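Local structure of putative PLP-dependent aminotransferase (Bacillus cereus ATCC 10987, 3JU7) at residues Pro84-Pro89 against Ile105-Asp110. The protein is a putative aminotransferase of the DegT/DnrJ/EryC1 family that probably uses pyridoxal phosphate to transfer amino groups. Residues are numbered along the deposited sequence; the frame is centred on the assembly and turned at random.
Sequences PSFTFP and IDISID
A beta-alpha-beta unit, strand 80-84, helix 90-97 and strand 101-105, brings Pro84 and Ile105 side by side, their CA atoms 5.0 Å apart. Pro84 CA points its hydrogen at Ile105 O, a CA-H...O contact of 3.6 Å with an angle of 161° at the hydrogen. Next to it a water links the two segments. It accepts from Ser85 N at 2.9 Å and donates to Ile105 O at 2.7 Å. Ile105 O thus takes both the CA-H of Pro84 and the water.

Beyond the water the contact is apolar. Ile107 reaches across with two branches. Its CG2 lies 4.1 Å from Pro84 CB, while CD1 stands 4.0 Å from Phe86 CG, near the root of the ring. Phe86 is the centre of an inverse gamma turn, closed by a weak hydrogen bond from Thr87 N to Ser85 O. This turn leads the chain from strand 80-84 toward helix 90-97. With CG anti to the backbone N (chi1 -170°), the Phe86 ring starts beside Ile107 CD1, and the two side chains meet at a slant.

Helix 338-346 packs against this patch, with Thr340 touching both Phe86 and Ile107. Phe319 packs edge-to-face with the Phe86 ring. Ser85 OG is hydrogen-bonded to His324 ND1, and Asp106 OD2 forms a salt bridge with Arg339 NE.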
loop_
_atom_site.group_PDB
_atom_site.type_symbol
_atom_site.label_atom_id
_atom_site.label_comp_id
_atom_site.label_asym_id
_atom_site.label_seq_id
_atom_site.Cartn_x
_atom_site.Cartn_y
_atom_site.Cartn_z
ATOM N N PRO A 84 6.721 14.990 16.442
ATOM C CA PRO A 84 6.030 14.922 17.720
ATOM C C PRO A 84 5.734 13.484 18.133
ATOM O O PRO A 84 5.649 12.604 17.263
ATOM C CB PRO A 84 4.731 15.654 17.433
ATOM C CG PRO A 84 4.500 15.395 15.960
ATOM C CD PRO A 84 5.876 15.573 15.380
ATOM N N SER A 85 5.615 13.249 19.445
ATOM C CA SER A 85 5.074 11.999 19.985
ATOM C C SER A 85 3.550 12.031 19.839
ATOM O O SER A 85 2.892 11.007 19.560
ATOM C CB SER A 85 5.439 11.861 21.467
ATOM O OG SER A 85 4.778 10.764 22.067
ATOM N N PHE A 86 2.990 13.225 19.992
ATOM C CA PHE A 86 1.543 13.402 19.939
ATOM C C PHE A 86 1.085 13.356 18.482
ATOM O O PHE A 86 0.840 14.382 17.853
ATOM C CB PHE A 86 1.160 14.710 20.637
ATOM C CG PHE A 86 -0.321 14.893 20.848
ATOM C CD1 PHE A 86 -0.959 14.297 21.925
ATOM C CD2 PHE A 86 -1.065 15.710 20.001
ATOM C CE1 PHE A 86 -2.321 14.475 22.144
ATOM C CE2 PHE A 86 -2.439 15.915 20.221
ATOM C CZ PHE A 86 -3.068 15.282 21.294
ATOM N N THR A 87 0.996 12.143 17.952
ATOM C CA THR A 87 0.584 11.916 16.565
ATOM C C THR A 87 0.061 10.482 16.462
ATOM O O THR A 87 0.148 9.723 17.413
ATOM C CB THR A 87 1.754 12.143 15.561
ATOM O OG1 THR A 87 1.268 12.071 14.212
ATOM C CG2 THR A 87 2.877 11.087 15.781
ATOM N N PHE A 88 -0.503 10.127 15.312
ATOM C CA PHE A 88 -0.978 8.780 15.070
ATOM C C PHE A 88 0.261 7.893 14.802
ATOM O O PHE A 88 1.254 8.372 14.288
ATOM C CB PHE A 88 -1.929 8.779 13.893
ATOM C CG PHE A 88 -2.615 7.443 13.641
ATOM C CD1 PHE A 88 -3.547 6.954 14.537
ATOM C CD2 PHE A 88 -2.418 6.755 12.457
ATOM C CE1 PHE A 88 -4.178 5.760 14.321
ATOM C CE2 PHE A 88 -3.068 5.574 12.233
ATOM C CZ PHE A 88 -3.957 5.073 13.181
ATOM N N PRO A 89 0.214 6.602 15.185
ATOM C CA PRO A 89 1.434 5.789 15.016
ATOM C C PRO A 89 1.951 5.594 13.589
ATOM O O PRO A 89 3.104 5.237 13.429
ATOM C CB PRO A 89 1.055 4.462 15.677
ATOM C CG PRO A 89 0.108 4.858 16.786
ATOM C CD PRO A 89 -0.718 5.982 16.150
ATOM N N ILE A 105 9.835 15.227 19.881
ATOM C CA ILE A 105 9.939 16.629 20.257
ATOM C C ILE A 105 8.602 17.032 20.922
ATOM O O ILE A 105 7.500 16.784 20.363
ATOM C CB ILE A 105 10.178 17.508 18.977
ATOM C CG1 ILE A 105 11.359 16.973 18.146
ATOM C CG2 ILE A 105 10.319 19.060 19.287
ATOM C CD1 ILE A 105 12.688 16.855 18.865
ATOM N N ASP A 106 8.694 17.713 22.070
ATOM C CA ASP A 106 7.508 18.201 22.773
ATOM C C ASP A 106 6.631 19.161 21.945
ATOM O O ASP A 106 7.103 19.794 20.985
ATOM C CB ASP A 106 7.922 18.922 24.031
ATOM C CG ASP A 106 6.927 18.743 25.152
ATOM O OD1 ASP A 106 6.021 17.863 25.038
ATOM O OD2 ASP A 106 7.100 19.456 26.162
ATOM N N ILE A 107 5.370 19.286 22.347
ATOM C CA ILE A 107 4.408 20.165 21.648
ATOM C C ILE A 107 4.085 21.421 22.497
ATOM O O ILE A 107 4.299 21.431 23.700
ATOM C CB ILE A 107 3.081 19.402 21.324
ATOM C CG1 ILE A 107 2.463 18.739 22.585
ATOM C CG2 ILE A 107 3.315 18.298 20.282
ATOM C CD1 ILE A 107 0.984 18.346 22.403
ATOM N N SER A 108 3.581 22.471 21.852
ATOM C CA SER A 108 2.990 23.582 22.559
ATOM C C SER A 108 1.693 23.150 23.236
ATOM O O SER A 108 0.924 22.373 22.691
ATOM C CB SER A 108 2.750 24.752 21.620
ATOM O OG SER A 108 4.009 25.277 21.204
ATOM N N ILE A 109 1.467 23.662 24.437
ATOM C CA ILE A 109 0.312 23.294 25.241
ATOM C C ILE A 109 -1.003 23.797 24.648
ATOM O O ILE A 109 -2.045 23.235 24.949
ATOM C CB ILE A 109 0.457 23.800 26.696
ATOM C CG1 ILE A 109 -0.312 22.884 27.655
ATOM C CG2 ILE A 109 0.056 25.307 26.804
ATOM C CD1 ILE A 109 0.409 21.535 28.003
ATOM N N ASP A 110 -0.952 24.786 23.755
ATOM C CA ASP A 110 -2.177 25.365 23.189
ATOM C C ASP A 110 -2.554 24.953 21.774
ATOM O O ASP A 110 -3.718 24.630 21.521
ATOM C CB ASP A 110 -2.145 26.895 23.286
ATOM C CG ASP A 110 -0.886 27.515 22.690
ATOM O OD1 ASP A 110 -0.010 26.802 22.127
ATOM O OD2 ASP A 110 -0.786 28.736 22.809
HETATM O O HOH W 1 5.308 15.447 21.258
#